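Geranyltranstransferase (Thermotoga neapolitana, PDB 4WK5) probably acts as a magnesium-dependent prenyltransferase of isoprenoid biosynthesis, a member of the FPP/GGPP synthase family that would join prenyl diphosphates into longer chains. Local coordinates at residues A[23-28]-A[56-61]; A[62-67]-A[76-81]; A[220-225]-A[259-264]; A[267-272]-A[279-284]. All blocks are in the same frame, centred on the assembly; numbering follows the deposited sequence.

Interaction 1 of 4, residues A[23-28]-A[56-61]; sequences MKKETI and GKRIRP
K25 reaches from the first turn of helix 23-36 to R58, the residue at the N-cap position of helix 59-70, and one turn later I28 meets P61. The K25 chain leaves CB with CG anti to the backbone N (chi1 -165°) and runs on extended. CG passes R58 CG at 4.2 Å. CE then makes the closest approach, 3.7 Å from R58 CG and 3.8 Å from G56 O, so the two long side chains meet through methylenes, crossing at about a right angle. The last torsion, chi4 -57°, bends NZ out of line with the chain, and NZ forms a salt bridge with E29 OE2.

R58 NE uses that same oxygen. The shared carboxylate probably offsets the repulsion between K25 NZ and R58 NE, 4.9 Å apart. The far end of R58 is held by E86 through NH1 and by the carbonyl of V52 through NH2.

The I28-P61 end is purely apolar, I28 CD1 lying 3.6 Å from P61 CB with both residues buried. G56 to P61 belong to the GGKRxRP signature of trans-prenyltransferases, whose lysine and second arginine (here K57 and R60) probably bind the diphosphate of isopentenyl diphosphate, as in relatives; the N-terminal helix backs the loop and first turn of helix 59-70 that carry this motif.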
# COMPACT_ATOMS: atom_id res chain seq x y z
N MET A 23 25.29 -15.26 6.25
CA MET A 23 25.21 -14.40 7.42
C MET A 23 24.32 -13.19 7.15
O MET A 23 23.51 -12.81 8.00
CB MET A 23 26.60 -13.94 7.85
CG MET A 23 27.41 -15.03 8.54
SD MET A 23 26.63 -15.60 10.06
CE MET A 23 26.32 -17.32 9.66
N LYS A 24 24.47 -12.59 5.97
CA LYS A 24 23.59 -11.49 5.56
C LYS A 24 22.15 -11.97 5.52
O LYS A 24 21.24 -11.23 5.91
CB LYS A 24 23.98 -10.94 4.19
CG LYS A 24 25.19 -10.03 4.14
CD LYS A 24 25.34 -9.49 2.71
CE LYS A 24 26.62 -8.71 2.50
NZ LYS A 24 27.85 -9.56 2.49
N LYS A 25 21.94 -13.19 5.05
CA LYS A 25 20.56 -13.70 4.97
C LYS A 25 19.98 -13.90 6.36
O LYS A 25 18.80 -13.61 6.60
CB LYS A 25 20.49 -15.01 4.18
CG LYS A 25 19.07 -15.38 3.77
CD LYS A 25 19.01 -16.62 2.88
CE LYS A 25 17.59 -17.15 2.78
NZ LYS A 25 16.99 -17.48 4.12
N GLU A 26 20.80 -14.38 7.29
CA GLU A 26 20.32 -14.54 8.66
C GLU A 26 19.93 -13.18 9.25
O GLU A 26 18.92 -13.08 9.94
CB GLU A 26 21.38 -15.25 9.51
CG GLU A 26 21.39 -16.74 9.22
CD GLU A 26 22.29 -17.54 10.14
OE1 GLU A 26 23.08 -16.93 10.90
OE2 GLU A 26 22.19 -18.78 10.11
N THR A 27 20.69 -12.14 8.93
CA THR A 27 20.36 -10.79 9.38
C THR A 27 19.00 -10.35 8.84
O THR A 27 18.17 -9.80 9.57
CB THR A 27 21.44 -9.78 8.94
OG1 THR A 27 22.65 -10.09 9.63
CG2 THR A 27 21.01 -8.36 9.27
N ILE A 28 18.76 -10.65 7.56
CA ILE A 28 17.48 -10.34 6.93
C ILE A 28 16.34 -11.12 7.60
O ILE A 28 15.31 -10.55 7.93
CB ILE A 28 17.51 -10.63 5.42
CG1 ILE A 28 18.46 -9.64 4.72
CG2 ILE A 28 16.11 -10.51 4.81
CD1 ILE A 28 18.92 -10.12 3.35
N GLY A 56 11.80 -17.76 1.10
CA GLY A 56 12.15 -17.27 -0.21
C GLY A 56 13.66 -17.20 -0.28
O GLY A 56 14.34 -17.34 0.74
N LYS A 57 14.19 -16.98 -1.47
CA LYS A 57 15.63 -16.92 -1.64
C LYS A 57 16.21 -15.60 -1.15
O LYS A 57 17.43 -15.48 -1.01
CB LYS A 57 15.99 -17.14 -3.11
CG LYS A 57 15.54 -18.49 -3.65
CD LYS A 57 15.61 -18.57 -5.16
CE LYS A 57 15.35 -20.00 -5.64
NZ LYS A 57 14.00 -20.50 -5.22
N ARG A 58 15.32 -14.63 -0.90
CA ARG A 58 15.70 -13.30 -0.42
C ARG A 58 16.69 -12.58 -1.34
O ARG A 58 17.52 -11.82 -0.87
CB ARG A 58 16.31 -13.37 1.00
CG ARG A 58 15.50 -14.15 2.03
CD ARG A 58 14.07 -13.62 2.20
NE ARG A 58 13.43 -14.24 3.36
CZ ARG A 58 12.11 -14.31 3.54
NH1 ARG A 58 11.26 -13.79 2.65
NH2 ARG A 58 11.63 -14.90 4.63
N ILE A 59 16.58 -12.80 -2.65
CA ILE A 59 17.54 -12.19 -3.57
C ILE A 59 17.53 -10.66 -3.51
O ILE A 59 18.58 -10.02 -3.50
CB ILE A 59 17.26 -12.66 -5.01
CG1 ILE A 59 17.51 -14.16 -5.13
CG2 ILE A 59 18.13 -11.90 -6.00
CD1 ILE A 59 18.84 -14.62 -4.56
N ARG A 60 16.34 -10.07 -3.44
CA ARG A 60 16.25 -8.61 -3.45
C ARG A 60 16.87 -7.96 -2.21
O ARG A 60 17.68 -7.05 -2.35
CB ARG A 60 14.79 -8.17 -3.63
CG ARG A 60 14.24 -8.50 -5.01
CD ARG A 60 12.70 -8.45 -5.04
NE ARG A 60 12.18 -8.93 -6.32
CZ ARG A 60 11.99 -10.21 -6.62
NH1 ARG A 60 12.27 -11.15 -5.73
NH2 ARG A 60 11.51 -10.56 -7.82
N PRO A 61 16.50 -8.42 -0.99
CA PRO A 61 17.15 -7.75 0.15
C PRO A 61 18.65 -8.04 0.21
O PRO A 61 19.42 -7.18 0.64
CB PRO A 61 16.43 -8.34 1.37
CG PRO A 61 15.76 -9.60 0.89
CD PRO A 61 15.41 -9.32 -0.56

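Interaction 2 of 4, residues A[62-67]-A[76-81]; sequences LLVLTV and ERLVDV
L78 sets its two methyls against the carbonyl oxygens of V64 and L65 and against the side chains of the same two residues. Its CG is roughly anti to the backbone N, but chi1 of -153° is well short of the staggered 180°; together with chi2 at 59° it brings CD1 to V64 and CD2 to L65 O. CD1 comes within 3.6 Å of V64 O and 4.0 Å of V64 CG1, while CD2 lies 3.8 Å from L65 O. The V64 and L78 side chains lie alongside one another, running in opposite senses.

V64 and V81 share one conformation, CG1 anti to the backbone N, and it is these two CG1 atoms that face each other, 4.0 Å apart. L65 does not aim its CB at the other helix, but its CD2 reaches L78 CG at 3.9 Å and lies 4.3 Å from V79 CG2.

The axes of the two short segments approach to 9.0 Å at 157°, an antiparallel helical hairpin closed by a short turn in which V73 also touches L78. Around it, I28 of helix 23-36 packs on L65, A196 of helix 175-201 on V81, and helix 278-289 covers L63 and V67.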
# COMPACT_ATOMS: atom_id res chain seq x y z
N LEU A 62 19.05 -9.23 -0.22
CA LEU A 62 20.48 -9.53 -0.27
C LEU A 62 21.21 -8.59 -1.23
O LEU A 62 22.32 -8.16 -0.95
CB LEU A 62 20.72 -10.98 -0.69
CG LEU A 62 20.50 -12.05 0.39
CD1 LEU A 62 20.45 -13.43 -0.24
CD2 LEU A 62 21.61 -11.97 1.43
N LEU A 63 20.57 -8.26 -2.35
CA LEU A 63 21.16 -7.31 -3.30
C LEU A 63 21.30 -5.92 -2.68
O LEU A 63 22.34 -5.27 -2.84
CB LEU A 63 20.32 -7.25 -4.57
CG LEU A 63 20.76 -6.40 -5.75
CD1 LEU A 63 22.10 -6.92 -6.30
CD2 LEU A 63 19.67 -6.45 -6.82
N VAL A 64 20.29 -5.46 -1.95
CA VAL A 64 20.40 -4.19 -1.24
C VAL A 64 21.61 -4.20 -0.29
O VAL A 64 22.40 -3.25 -0.27
CB VAL A 64 19.12 -3.87 -0.45
CG1 VAL A 64 19.32 -2.62 0.41
CG2 VAL A 64 17.94 -3.70 -1.42
N LEU A 65 21.77 -5.28 0.47
CA LEU A 65 22.89 -5.36 1.40
C LEU A 65 24.24 -5.44 0.70
O LEU A 65 25.21 -4.84 1.17
CB LEU A 65 22.73 -6.57 2.33
CG LEU A 65 21.56 -6.49 3.31
CD1 LEU A 65 21.65 -7.62 4.33
CD2 LEU A 65 21.53 -5.14 4.01
N THR A 66 24.33 -6.16 -0.42
CA THR A 66 25.63 -6.30 -1.07
C THR A 66 26.03 -5.01 -1.78
O THR A 66 27.19 -4.61 -1.72
CB THR A 66 25.67 -7.48 -2.06
OG1 THR A 66 24.90 -7.17 -3.23
CG2 THR A 66 25.15 -8.77 -1.37
N VAL A 67 25.07 -4.36 -2.44
CA VAL A 67 25.36 -3.10 -3.12
C VAL A 67 25.75 -2.05 -2.08
O VAL A 67 26.73 -1.31 -2.24
CB VAL A 67 24.17 -2.60 -3.95
CG1 VAL A 67 24.42 -1.18 -4.46
CG2 VAL A 67 23.89 -3.55 -5.13
N GLU A 76 22.62 -0.19 9.27
CA GLU A 76 21.29 -0.12 9.88
C GLU A 76 20.21 0.39 8.93
O GLU A 76 19.15 -0.23 8.80
CB GLU A 76 21.33 0.76 11.14
CG GLU A 76 19.99 0.90 11.84
CD GLU A 76 19.29 -0.43 12.08
OE1 GLU A 76 19.96 -1.42 12.44
OE2 GLU A 76 18.05 -0.49 11.91
N ARG A 77 20.48 1.52 8.29
CA ARG A 77 19.55 2.08 7.31
C ARG A 77 19.42 1.15 6.11
O ARG A 77 18.37 1.07 5.48
CB ARG A 77 20.00 3.47 6.86
CG ARG A 77 19.84 4.56 7.91
CD ARG A 77 20.03 5.94 7.30
NE ARG A 77 19.09 6.92 7.85
CZ ARG A 77 19.43 7.95 8.62
NH1 ARG A 77 18.50 8.78 9.07
NH2 ARG A 77 20.70 8.15 8.94
N LEU A 78 20.50 0.45 5.80
CA LEU A 78 20.51 -0.49 4.69
C LEU A 78 19.57 -1.66 5.01
O LEU A 78 18.79 -2.11 4.15
CB LEU A 78 21.93 -0.99 4.43
CG LEU A 78 22.39 -1.48 3.06
CD1 LEU A 78 22.23 -0.41 1.99
CD2 LEU A 78 23.85 -1.93 3.16
N VAL A 79 19.64 -2.16 6.24
CA VAL A 79 18.79 -3.28 6.66
C VAL A 79 17.31 -2.91 6.55
O VAL A 79 16.51 -3.70 6.07
CB VAL A 79 19.12 -3.73 8.10
CG1 VAL A 79 18.04 -4.67 8.63
CG2 VAL A 79 20.50 -4.38 8.15
N ASP A 80 16.97 -1.69 6.97
CA ASP A 80 15.61 -1.18 6.86
C ASP A 80 15.08 -1.21 5.43
O ASP A 80 13.95 -1.68 5.20
CB ASP A 80 15.52 0.26 7.38
CG ASP A 80 15.65 0.34 8.89
OD1 ASP A 80 15.40 -0.68 9.56
OD2 ASP A 80 15.98 1.44 9.38
N VAL A 81 15.89 -0.73 4.49
CA VAL A 81 15.54 -0.73 3.07
C VAL A 81 15.40 -2.16 2.57
O VAL A 81 14.44 -2.49 1.87
CB VAL A 81 16.59 0.03 2.21
CG1 VAL A 81 16.27 -0.08 0.73
CG2 VAL A 81 16.66 1.49 2.64

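Interaction 3 of 4, residues A[220-225]-A[259-264]; sequences QIYDDL and QLADKY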
# COMPACT_ATOMS: atom_id res chain seq x y z
N GLN A 220 13.39 -12.26 -14.87
CA GLN A 220 12.06 -12.77 -15.18
C GLN A 220 12.09 -13.76 -16.35
O GLN A 220 11.37 -14.76 -16.34
CB GLN A 220 11.07 -11.63 -15.48
CG GLN A 220 9.62 -12.10 -15.62
CD GLN A 220 8.59 -10.97 -15.66
OE1 GLN A 220 8.87 -9.83 -15.31
NE2 GLN A 220 7.38 -11.31 -16.11
N ILE A 221 12.95 -13.51 -17.34
CA ILE A 221 13.08 -14.43 -18.48
C ILE A 221 13.63 -15.77 -18.01
O ILE A 221 13.14 -16.82 -18.41
CB ILE A 221 14.00 -13.87 -19.59
CG1 ILE A 221 13.38 -12.63 -20.22
CG2 ILE A 221 14.29 -14.94 -20.66
CD1 ILE A 221 14.33 -11.84 -21.09
N TYR A 222 14.65 -15.72 -17.16
CA TYR A 222 15.22 -16.95 -16.62
C TYR A 222 14.16 -17.73 -15.85
O TYR A 222 14.10 -18.95 -15.93
CB TYR A 222 16.42 -16.67 -15.72
CG TYR A 222 17.68 -16.27 -16.46
CD1 TYR A 222 18.02 -16.85 -17.67
CD2 TYR A 222 18.51 -15.29 -15.94
CE1 TYR A 222 19.19 -16.48 -18.34
CE2 TYR A 222 19.67 -14.91 -16.59
CZ TYR A 222 20.00 -15.50 -17.79
OH TYR A 222 21.15 -15.10 -18.43
N ASP A 223 13.30 -17.02 -15.12
CA ASP A 223 12.19 -17.66 -14.43
C ASP A 223 11.22 -18.32 -15.42
O ASP A 223 10.74 -19.43 -15.19
CB ASP A 223 11.43 -16.66 -13.55
CG ASP A 223 10.22 -17.28 -12.88
OD1 ASP A 223 10.39 -17.89 -11.80
OD2 ASP A 223 9.10 -17.16 -13.43
N ASP A 224 10.93 -17.61 -16.52
CA ASP A 224 10.09 -18.15 -17.59
C ASP A 224 10.65 -19.47 -18.11
O ASP A 224 9.91 -20.44 -18.31
CB ASP A 224 10.01 -17.19 -18.77
CG ASP A 224 9.27 -15.92 -18.45
OD1 ASP A 224 8.49 -15.88 -17.47
OD2 ASP A 224 9.48 -14.95 -19.21
N LEU A 225 11.96 -19.48 -18.35
CA LEU A 225 12.62 -20.63 -18.95
C LEU A 225 12.64 -21.81 -17.99
O LEU A 225 12.44 -22.95 -18.39
CB LEU A 225 14.05 -20.26 -19.39
CG LEU A 225 14.15 -19.29 -20.57
CD1 LEU A 225 15.56 -18.74 -20.70
CD2 LEU A 225 13.72 -19.98 -21.86
N GLN A 259 18.86 -15.59 -25.23
CA GLN A 259 19.92 -14.71 -25.73
C GLN A 259 19.79 -13.31 -25.16
O GLN A 259 20.79 -12.69 -24.80
CB GLN A 259 19.89 -14.64 -27.26
CG GLN A 259 20.81 -15.62 -27.96
CD GLN A 259 20.67 -15.55 -29.47
OE1 GLN A 259 20.21 -14.54 -30.01
NE2 GLN A 259 21.06 -16.62 -30.15
N LEU A 260 18.56 -12.82 -25.09
CA LEU A 260 18.30 -11.49 -24.53
C LEU A 260 18.66 -11.46 -23.05
O LEU A 260 19.31 -10.52 -22.59
CB LEU A 260 16.84 -11.09 -24.72
CG LEU A 260 16.49 -9.66 -24.29
CD1 LEU A 260 17.30 -8.66 -25.10
CD2 LEU A 260 15.00 -9.40 -24.43
N ALA A 261 18.22 -12.48 -22.32
CA ALA A 261 18.50 -12.56 -20.89
C ALA A 261 19.99 -12.65 -20.63
O ALA A 261 20.53 -11.96 -19.75
CB ALA A 261 17.78 -13.76 -20.27
N ASP A 262 20.68 -13.47 -21.43
CA ASP A 262 22.11 -13.62 -21.27
C ASP A 262 22.83 -12.30 -21.55
O ASP A 262 23.78 -11.94 -20.85
CB ASP A 262 22.66 -14.70 -22.20
CG ASP A 262 22.30 -16.11 -21.74
OD1 ASP A 262 21.92 -16.29 -20.56
OD2 ASP A 262 22.42 -17.05 -22.56
N LYS A 263 22.36 -11.58 -22.57
CA LYS A 263 22.99 -10.32 -22.96
C LYS A 263 22.88 -9.29 -21.85
O LYS A 263 23.88 -8.64 -21.50
CB LYS A 263 22.35 -9.76 -24.24
CG LYS A 263 22.98 -8.44 -24.68
CD LYS A 263 22.31 -7.86 -25.92
CE LYS A 263 20.96 -7.24 -25.58
NZ LYS A 263 20.25 -6.72 -26.78
N TYR A 264 21.67 -9.14 -21.32
CA TYR A 264 21.41 -8.24 -20.20
C TYR A 264 22.23 -8.63 -18.96
O TYR A 264 22.84 -7.77 -18.32
CB TYR A 264 19.93 -8.24 -19.84
CG TYR A 264 19.02 -7.45 -20.77
CD1 TYR A 264 19.53 -6.73 -21.84
CD2 TYR A 264 17.64 -7.42 -20.55
CE1 TYR A 264 18.69 -6.01 -22.68
CE2 TYR A 264 16.80 -6.70 -21.38
CZ TYR A 264 17.33 -6.00 -22.44
OH TYR A 264 16.48 -5.29 -23.27
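I221 and A261 mark the closest backbone approach, with CA atoms 6.2 Å apart where the segment axes, 9.5 Å from each other at their nearest, run antiparallel at 142°. Segment 220-225 includes D223 and D224, which with D227 form the second aspartate-rich DDxxD motif of the all-helical isoprenoid synthase fold; in relatives the motif binds magnesium and, through it, the allylic diphosphate. The residues that pack on helix 248-274 are I221 and Y222, immediately before the two aspartates.

The small A261 is consistent with this approach. Its CB lies 3.7 Å from I221 CG2 and also sits over one face of the Y222 ring, 3.9 Å from the centroid, a CH-pi contact displaced toward the rim, with Y222 CE1 the nearest ring atom. I221 CD1 also reaches L260 CD2, at 4.2 Å.

In Y222, a chi1 of -74° turns the ring away from its own carbonyl, lays it across A261 and carries the hydroxyl to D262. The methyl lies over a face and the carboxylate oxygen at the edge, which together probably restrict the ring's rotation. K288 of helix 278-289 touches both Y222 and D262.

K258 pairs with D262 OD2 in a salt bridge, while OD1 accepts the hydrogen bond from the tyrosine: Y222 OH donates at 2.6 Å to the anti lone pair of D262 OD1, which lies in the ring plane, while ring and carboxylate planes stand 43° apart.

Interaction 4 of 4, residues A[267-272]-A[279-284]; sequences EVLEAL and RTFDFL
L272 provides the dense part of this contact. Its CD1 touches both L284 CD1 and T280 CG2, each 3.7 Å away, and the L272 side chain runs at about a right angle to both. In T280, chi1 of -56° puts OG1 beside the backbone N and so leaves CG2 opposite that N, facing the leucine; OG1 turns toward helix 59-70, where D70 and T66 are its hydrogen-bonding partners. L269 adds to the same apolar layer by placing CD2 3.9 Å from L284 CB. L269, L272, T280 and L284 are all buried.

The segments belong to the C-terminal helical hairpin of the all-alpha isoprenoid synthase fold: helices 248-274 and 278-289 turn back on each other, their local axes 9.1 Å apart at 152°. L272 and F281 come closest in the backbone, 5.6 Å between CA atoms.

Packing is looser toward V268, whose CG1 stays 4.4 Å from L284 CD1 while the same valine also touches F215 of helix 206-229. F281 marks the more solvent-exposed flank, yet it makes the closest approach between the segments. With CG anti to its backbone N (chi1 175°), the ring extends beside the opposite helix and contacts it by an edge: CD1 stands 3.3 Å from L269 O, which lies near the ring plane, and CE1 is 4.0 Å from L269 CB. F281 remains partly exposed.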
# COMPACT_ATOMS: atom_id res chain seq x y z
N GLU A 267 25.86 -7.72 -19.47
CA GLU A 267 26.03 -6.27 -19.38
C GLU A 267 26.07 -5.82 -17.92
O GLU A 267 26.90 -4.99 -17.54
CB GLU A 267 24.91 -5.54 -20.13
CG GLU A 267 25.00 -5.67 -21.64
CD GLU A 267 23.82 -5.06 -22.38
OE1 GLU A 267 22.86 -4.62 -21.71
OE2 GLU A 267 23.85 -5.02 -23.63
N VAL A 268 25.18 -6.37 -17.10
CA VAL A 268 25.12 -6.00 -15.70
C VAL A 268 26.39 -6.44 -14.96
O VAL A 268 27.00 -5.64 -14.24
CB VAL A 268 23.87 -6.59 -15.02
CG1 VAL A 268 23.94 -6.41 -13.51
CG2 VAL A 268 22.63 -5.93 -15.59
N LEU A 269 26.79 -7.69 -15.15
CA LEU A 269 28.01 -8.19 -14.50
C LEU A 269 29.23 -7.35 -14.85
O LEU A 269 30.03 -7.01 -13.97
CB LEU A 269 28.26 -9.66 -14.88
CG LEU A 269 27.31 -10.67 -14.25
CD1 LEU A 269 27.65 -12.07 -14.75
CD2 LEU A 269 27.36 -10.61 -12.73
N GLU A 270 29.37 -7.02 -16.13
CA GLU A 270 30.54 -6.28 -16.59
C GLU A 270 30.56 -4.87 -16.01
O GLU A 270 31.62 -4.37 -15.65
CB GLU A 270 30.58 -6.23 -18.12
CG GLU A 270 30.96 -7.56 -18.75
CD GLU A 270 31.33 -7.44 -20.21
OE1 GLU A 270 31.66 -6.32 -20.65
OE2 GLU A 270 31.30 -8.47 -20.92
N ALA A 271 29.38 -4.24 -15.91
CA ALA A 271 29.29 -2.93 -15.27
C ALA A 271 29.67 -3.01 -13.79
O ALA A 271 30.42 -2.16 -13.30
CB ALA A 271 27.87 -2.37 -15.42
N LEU A 272 29.16 -4.02 -13.09
CA LEU A 272 29.47 -4.20 -11.66
C LEU A 272 30.97 -4.40 -11.44
O LEU A 272 31.57 -3.81 -10.54
CB LEU A 272 28.69 -5.38 -11.08
CG LEU A 272 27.16 -5.28 -11.12
CD1 LEU A 272 26.53 -6.56 -10.59
CD2 LEU A 272 26.69 -4.08 -10.32
N ARG A 279 31.37 -7.41 -4.21
CA ARG A 279 30.45 -8.32 -3.54
C ARG A 279 29.23 -8.55 -4.40
O ARG A 279 28.73 -9.66 -4.49
CB ARG A 279 30.05 -7.77 -2.18
CG ARG A 279 31.25 -7.49 -1.28
CD ARG A 279 30.81 -6.86 0.02
NE ARG A 279 31.86 -6.95 1.03
CZ ARG A 279 32.84 -6.07 1.17
NH1 ARG A 279 32.92 -5.03 0.34
NH2 ARG A 279 33.75 -6.22 2.12
N THR A 280 28.76 -7.49 -5.04
CA THR A 280 27.56 -7.57 -5.86
C THR A 280 27.83 -8.42 -7.10
O THR A 280 27.02 -9.27 -7.48
CB THR A 280 27.07 -6.17 -6.25
OG1 THR A 280 26.86 -5.40 -5.06
CG2 THR A 280 25.77 -6.27 -7.01
N PHE A 281 28.99 -8.21 -7.71
CA PHE A 281 29.43 -9.01 -8.84
C PHE A 281 29.49 -10.49 -8.49
O PHE A 281 28.94 -11.33 -9.20
CB PHE A 281 30.81 -8.52 -9.31
CG PHE A 281 31.42 -9.35 -10.39
CD1 PHE A 281 31.03 -9.18 -11.71
CD2 PHE A 281 32.39 -10.29 -10.09
CE1 PHE A 281 31.60 -9.94 -12.71
CE2 PHE A 281 32.97 -11.05 -11.09
CZ PHE A 281 32.58 -10.87 -12.40
N ASP A 282 30.16 -10.80 -7.38
CA ASP A 282 30.30 -12.19 -6.94
C ASP A 282 28.93 -12.81 -6.66
O ASP A 282 28.66 -13.94 -7.07
CB ASP A 282 31.19 -12.28 -5.71
CG ASP A 282 32.64 -11.97 -6.00
OD1 ASP A 282 33.07 -12.08 -7.17
OD2 ASP A 282 33.37 -11.62 -5.05
N PHE A 283 28.07 -12.06 -5.96
CA PHE A 283 26.71 -12.50 -5.63
C PHE A 283 25.93 -12.85 -6.90
O PHE A 283 25.38 -13.95 -7.03
CB PHE A 283 25.99 -11.42 -4.81
CG PHE A 283 24.54 -11.72 -4.51
CD1 PHE A 283 24.16 -12.92 -3.93
CD2 PHE A 283 23.57 -10.79 -4.80
CE1 PHE A 283 22.83 -13.18 -3.65
CE2 PHE A 283 22.23 -11.04 -4.52
CZ PHE A 283 21.87 -12.24 -3.95
N LEU A 284 25.93 -11.93 -7.86
CA LEU A 284 25.13 -12.15 -9.06
C LEU A 284 25.78 -13.15 -10.02
O LEU A 284 25.08 -13.81 -10.79
CB LEU A 284 24.86 -10.82 -9.77
CG LEU A 284 24.00 -9.86 -8.94
CD1 LEU A 284 23.64 -8.64 -9.74
CD2 LEU A 284 22.75 -10.55 -8.40

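Overall arrangement
Interaction 1 uses the start of helix 59-70 and the residues before it, interaction 2 its next turns, while interactions 3 and 4 share helix 248-274. Interactions 2 and 4 are buried and apolar, both between helices joined by short turns; they meet through a probable hydrogen bond, T66 OG1 to T280 OG1 at 3.2 Å. Interactions 1 and 3 are only partly buried and bridge helices farther apart in sequence. Each mixes packing with polar anchoring near a family signature, but only interaction 3 has a hydrogen bond between its own segments. Centres of interactions 2 and 3 lie about 25 Å apart, whereas F283 packs interaction 4 against I59 of interaction 1.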